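Local structure of 2-nitrobenzoate nitroreductase (Pseudomonas fluorescens, 4Z85) at residues 8-11 against 12-15; 20-23 against 24-27. The protein reduces the nitro group of 2-nitrobenzoate, probably with FMN as cofactor, as a member of the flavoredoxin family. One frame throughout, in Å; residues are numbered along the deposited sequence.

Interaction 1 of 2, residues 8-11 against 12-15; sequences GLTN and MQKY
Thr-10 and Gln-13 face each other across the first turn of helix 11-21 and close a capping box, each side chain taking the other's backbone N-H. Thr-10 is the N-cap: with chi1 at 70° its OG1 turns in to the helix end and accepts from Gln-13 N at 3.1 Å. Gln-13 returns the bond along an extended chain. Its CB lies over Thr-10 O and OG1, CG passes 3.2 Å from Thr-10 OG1, CD stays beside that hydroxyl, and OE1 receives Thr-10 N at 3.0 Å, with the donor standing above the amide plane. Gln-13 OE1 also lies 3.6 Å from Leu-9 CD2 and accepts a second hydrogen bond, from a water that also donates to Gly-8 O. Lys-14 bends at chi3 (-71°), bringing NZ to Asn-11 OD1 at 3.1 Å, while its CG packs on Leu-9 CB. Lys-14 N to Thr-10 O and Tyr-15 N to Asn-11 O start the regular helical bonding. This capped end, on the surface, follows the loop after strand 3-5; Leu-9 and Gln-13 rest on Leu-175 of the second subunit, and Lys-14 and Tyr-15 on its Glu-52, in its strand 39-52.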
ATOM      1  N   GLY A   8      16.762  18.411  -4.834  1.00 29.54           N
ATOM      2  CA  GLY A   8      17.869  18.757  -3.964  1.00 34.42           C
ATOM      3  C   GLY A   8      18.430  17.621  -3.121  1.00 36.44           C
ATOM      4  O   GLY A   8      19.462  17.792  -2.466  1.00 34.30           O
ATOM      5  N   LEU A   9      17.800  16.447  -3.168  1.00 29.12           N
ATOM      6  CA  LEU A   9      18.039  15.426  -2.148  1.00 28.02           C
ATOM      7  C   LEU A   9      18.874  14.224  -2.572  1.00 26.91           C
ATOM      8  O   LEU A   9      18.938  13.871  -3.751  1.00 30.09           O
ATOM      9  CB  LEU A   9      16.685  14.915  -1.633  1.00 27.18           C
ATOM     10  CG  LEU A   9      15.687  16.012  -1.265  1.00 27.99           C
ATOM     11  CD1 LEU A   9      14.369  15.394  -0.784  1.00 28.23           C
ATOM     12  CD2 LEU A   9      16.260  16.939  -0.202  1.00 30.69           C
ATOM     13  N   THR A  10      19.491  13.584  -1.585  1.00 26.08           N
ATOM     14  CA  THR A  10      20.164  12.312  -1.783  1.00 26.87           C
ATOM     15  C   THR A  10      19.111  11.214  -1.835  1.00 28.33           C
ATOM     16  O   THR A  10      17.960  11.448  -1.461  1.00 28.93           O
ATOM     17  CB  THR A  10      21.155  12.003  -0.657  1.00 30.44           C
ATOM     18  OG1 THR A  10      20.431  11.723   0.552  1.00 28.11           O
ATOM     19  CG2 THR A  10      22.082  13.198  -0.419  1.00 30.21           C
ATOM     20  N   ASN A  11      19.508  10.027  -2.275  1.00 27.78           N
ATOM     21  CA  ASN A  11      18.596   8.887  -2.273  1.00 30.76           C
ATOM     22  C   ASN A  11      18.124   8.530  -0.871  1.00 29.70           C
ATOM     23  O   ASN A  11      16.979   8.124  -0.684  1.00 27.36           O
ATOM     24  CB  ASN A  11      19.249   7.675  -2.926  1.00 29.44           C
ATOM     25  CG  ASN A  11      19.113   7.695  -4.434  1.00 39.19           C
ATOM     26  OD1 ASN A  11      18.270   8.409  -4.979  1.00 35.19           O
ATOM     27  ND2 ASN A  11      19.952   6.924  -5.117  1.00 40.73           N
ATOM     28  N   MET A  12      18.991   8.686   0.122  1.00 28.21           N
ATOM     29  CA  MET A  12      18.593   8.402   1.498  1.00 29.09           C
ATOM     30  C   MET A  12      17.543   9.398   1.990  1.00 26.07           C
ATOM     31  O   MET A  12      16.593   9.030   2.696  1.00 27.60           O
ATOM     32  CB  MET A  12      19.807   8.424   2.428  1.00 32.19           C
ATOM     33  CG  MET A  12      19.512   7.903   3.830  1.00 36.03           C
ATOM     34  SD  MET A  12      18.908   6.204   3.801  1.00 56.47           S
ATOM     35  CE  MET A  12      20.158   5.414   2.783  1.00 49.81           C
ATOM     36  N   GLN A  13      17.714  10.660   1.618  1.00 25.93           N
ATOM     37  CA  GLN A  13      16.785  11.698   2.038  1.00 24.38           C
ATOM     38  C   GLN A  13      15.412  11.471   1.394  1.00 26.05           C
ATOM     39  O   GLN A  13      14.365  11.590   2.056  1.00 24.54           O
ATOM     40  CB  GLN A  13      17.336  13.081   1.693  1.00 28.36           C
ATOM     41  CG  GLN A  13      18.572  13.440   2.530  1.00 26.90           C
ATOM     42  CD  GLN A  13      19.238  14.736   2.089  1.00 29.85           C
ATOM     43  OE1 GLN A  13      19.140  15.149   0.932  1.00 27.18           O
ATOM     44  NE2 GLN A  13      19.917  15.392   3.028  1.00 39.83           N
ATOM     45  N   LYS A  14      15.436  11.113   0.113  1.00 24.17           N
ATOM     46  CA  LYS A  14      14.212  10.776  -0.609  1.00 23.67           C
ATOM     47  C   LYS A  14      13.541   9.571   0.030  1.00 22.70           C
ATOM     48  O   LYS A  14      12.330   9.581   0.264  1.00 22.45           O
ATOM     49  CB  LYS A  14      14.503  10.518  -2.090  1.00 24.46           C
ATOM     50  CG  LYS A  14      14.699  11.813  -2.885  1.00 25.13           C
ATOM     51  CD  LYS A  14      14.986  11.577  -4.361  1.00 29.88           C
ATOM     52  CE  LYS A  14      16.363  11.008  -4.579  1.00 28.74           C
ATOM     53  NZ  LYS A  14      16.694  10.859  -6.022  1.00 33.90           N
ATOM     54  N   TYR A  15      14.319   8.539   0.329  1.00 22.31           N
ATOM     55  CA  TYR A  15      13.781   7.377   1.036  1.00 23.86           C
ATOM     56  C   TYR A  15      13.086   7.788   2.333  1.00 25.03           C
ATOM     57  O   TYR A  15      11.955   7.373   2.601  1.00 21.96           O
ATOM     58  CB  TYR A  15      14.878   6.360   1.332  1.00 23.14           C
ATOM     59  CG  TYR A  15      14.432   5.248   2.258  1.00 25.01           C
ATOM     60  CD1 TYR A  15      13.784   4.115   1.763  1.00 28.49           C
ATOM     61  CD2 TYR A  15      14.654   5.330   3.625  1.00 27.70           C
ATOM     62  CE1 TYR A  15      13.379   3.096   2.616  1.00 25.26           C
ATOM     63  CE2 TYR A  15      14.247   4.320   4.480  1.00 28.58           C
ATOM     64  CZ  TYR A  15      13.612   3.212   3.973  1.00 31.01           C
ATOM     65  OH  TYR A  15      13.226   2.218   4.846  1.00 33.07           O
TER
HETATM   66  O   HOH W   1      20.922  16.898  -0.242  1.00 37.87           O

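Interaction 2 of 2, residues 20-23 against 24-27; sequences GSVG and PRPI
Pro-24 joins Gly-23 through a cis peptide bond, which brings the two CA atoms to within 2.8 Å of each other and folds the chain sharply as it leaves helix 11-21. Gly-23, almost fully extended, carries the chain straight into this cis bond. The ring of Pro-24 packs on Leu-188 of its own chain and on Pro-24 of the second subunit, so the bend itself is part of the dimer interface.

Arg-25 comes next and turns its side chain back over the bend. Its CG lies 3.4 Å from Val-22 O and CD runs past the same oxygen, 4.3 Å from Val-22 CG1. The bend at chi3 (-65°) then swings the guanidinium round until NH1 donates to Val-22 O at 2.9 Å. That oxygen sits at the edge of the guanidinium, only 3° out of its plane, and NH1 approaches it almost straight in line with the carbonyl bond, at 173°. NH1 also donates to Thr-19 O, its strongest polar partner, while NE is held by Ser-45 OG. Beyond Arg-25, Pro-26 and Ile-27 lead toward strand 28-33, resting on Phe-47 and Pro-43 of strand 39-52; Pro-26 also packs on Val-22 of the second subunit.

Bonds from NH1 and NE fix the rotation of a buried guanidinium. Two of its acceptors are backbone oxygens, neutral groups whose partial negative charge would ease the burial of a cation, and through them one side chain ties the end of the helix to the segment that enters the barrel.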
ATOM      1  N   GLY A  20       8.318   8.155   5.179  1.00 18.01           N
ATOM      2  CA  GLY A  20       7.660   8.859   6.257  1.00 18.97           C
ATOM      3  C   GLY A  20       6.343   9.512   5.906  1.00 21.40           C
ATOM      4  O   GLY A  20       5.587   9.866   6.826  1.00 22.10           O
ATOM      5  N   SER A  21       6.065   9.712   4.609  1.00 18.61           N
ATOM      6  CA  SER A  21       4.827  10.402   4.238  1.00 18.42           C
ATOM      7  C   SER A  21       3.724   9.525   3.611  1.00 18.87           C
ATOM      8  O   SER A  21       2.592   9.994   3.441  1.00 19.82           O
ATOM      9  CB  SER A  21       5.138  11.563   3.285  1.00 19.56           C
ATOM     10  OG  SER A  21       5.813  11.086   2.135  1.00 20.08           O
ATOM     11  N   VAL A  22       4.026   8.270   3.267  1.00 18.29           N
ATOM     12  CA  VAL A  22       2.943   7.402   2.794  1.00 18.16           C
ATOM     13  C   VAL A  22       2.740   6.263   3.791  1.00 18.90           C
ATOM     14  O   VAL A  22       3.633   5.462   4.038  1.00 18.55           O
ATOM     15  CB  VAL A  22       3.191   6.831   1.355  1.00 19.07           C
ATOM     16  CG1 VAL A  22       4.565   6.174   1.214  1.00 18.62           C
ATOM     17  CG2 VAL A  22       2.092   5.823   0.993  1.00 17.62           C
ATOM     18  N   GLY A  23       1.565   6.211   4.400  1.00 16.30           N
ATOM     19  CA  GLY A  23       1.329   5.195   5.411  1.00 15.98           C
ATOM     20  C   GLY A  23      -0.099   5.272   5.899  1.00 14.75           C
ATOM     21  O   GLY A  23      -0.840   6.162   5.490  1.00 17.73           O
ATOM     22  N   PRO A  24      -0.503   4.324   6.744  1.00 15.80           N
ATOM     23  CA  PRO A  24       0.294   3.142   7.065  1.00 15.08           C
ATOM     24  C   PRO A  24       0.314   2.203   5.849  1.00 16.57           C
ATOM     25  O   PRO A  24      -0.628   2.242   5.046  1.00 17.27           O
ATOM     26  CB  PRO A  24      -0.476   2.531   8.239  1.00 16.33           C
ATOM     27  CG  PRO A  24      -1.926   2.858   7.897  1.00 16.73           C
ATOM     28  CD  PRO A  24      -1.893   4.210   7.233  1.00 17.71           C
ATOM     29  N   ARG A  25       1.383   1.424   5.693  1.00 13.68           N
ATOM     30  CA  ARG A  25       1.555   0.521   4.555  1.00 15.69           C
ATOM     31  C   ARG A  25       1.313  -0.931   4.960  1.00 14.96           C
ATOM     32  O   ARG A  25       1.707  -1.359   6.049  1.00 16.74           O
ATOM     33  CB  ARG A  25       2.961   0.665   3.961  1.00 14.79           C
ATOM     34  CG  ARG A  25       3.279   2.094   3.530  1.00 16.10           C
ATOM     35  CD  ARG A  25       4.592   2.178   2.781  1.00 15.31           C
ATOM     36  NE  ARG A  25       5.779   1.839   3.564  1.00 17.32           N
ATOM     37  CZ  ARG A  25       6.408   2.662   4.401  1.00 16.86           C
ATOM     38  NH1 ARG A  25       5.919   3.859   4.676  1.00 16.97           N
ATOM     39  NH2 ARG A  25       7.528   2.256   5.003  1.00 21.24           N
ATOM     40  N   PRO A  26       0.664  -1.704   4.080  1.00 13.32           N
ATOM     41  CA  PRO A  26       0.502  -3.131   4.368  1.00 15.41           C
ATOM     42  C   PRO A  26       1.826  -3.861   4.185  1.00 15.45           C
ATOM     43  O   PRO A  26       2.672  -3.411   3.403  1.00 15.68           O
ATOM     44  CB  PRO A  26      -0.503  -3.587   3.306  1.00 14.23           C
ATOM     45  CG  PRO A  26      -0.192  -2.671   2.122  1.00 14.21           C
ATOM     46  CD  PRO A  26       0.166  -1.334   2.738  1.00 15.08           C
ATOM     47  N   ILE A  27       1.988  -4.971   4.889  1.00 15.39           N
ATOM     48  CA  ILE A  27       3.258  -5.709   4.897  1.00 16.46           C
ATOM     49  C   ILE A  27       3.079  -7.083   4.276  1.00 15.98           C
ATOM     50  O   ILE A  27       2.268  -7.889   4.732  1.00 17.09           O
ATOM     51  CB  ILE A  27       3.804  -5.859   6.317  1.00 15.22           C
ATOM     52  CG1 ILE A  27       3.954  -4.478   6.966  1.00 17.40           C
ATOM     53  CG2 ILE A  27       5.177  -6.554   6.294  1.00 17.17           C
ATOM     54  CD1 ILE A  27       4.262  -4.552   8.472  1.00 18.31           C
TER

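Helix 11-21 connects the two contacts: interaction 1 caps its N-terminus, and interaction 2 takes the chain from its C-terminal end toward strand 28-33 of the six-stranded barrel. Their centres are about 18 Å apart, and they do not touch, the nearest atoms being about 5 Å from each other. Thr-19, whose OG1 bonds to Tyr-15 O and whose own O receives Arg-25 NH1, bridges the gap between them. Interaction 1 lies at the surface and interaction 2 is buried, yet both meet the second subunit, so the helix runs between two places on the dimer interface. The barrel it leads to belongs to a flavin reductase-like domain, a family that binds FMN.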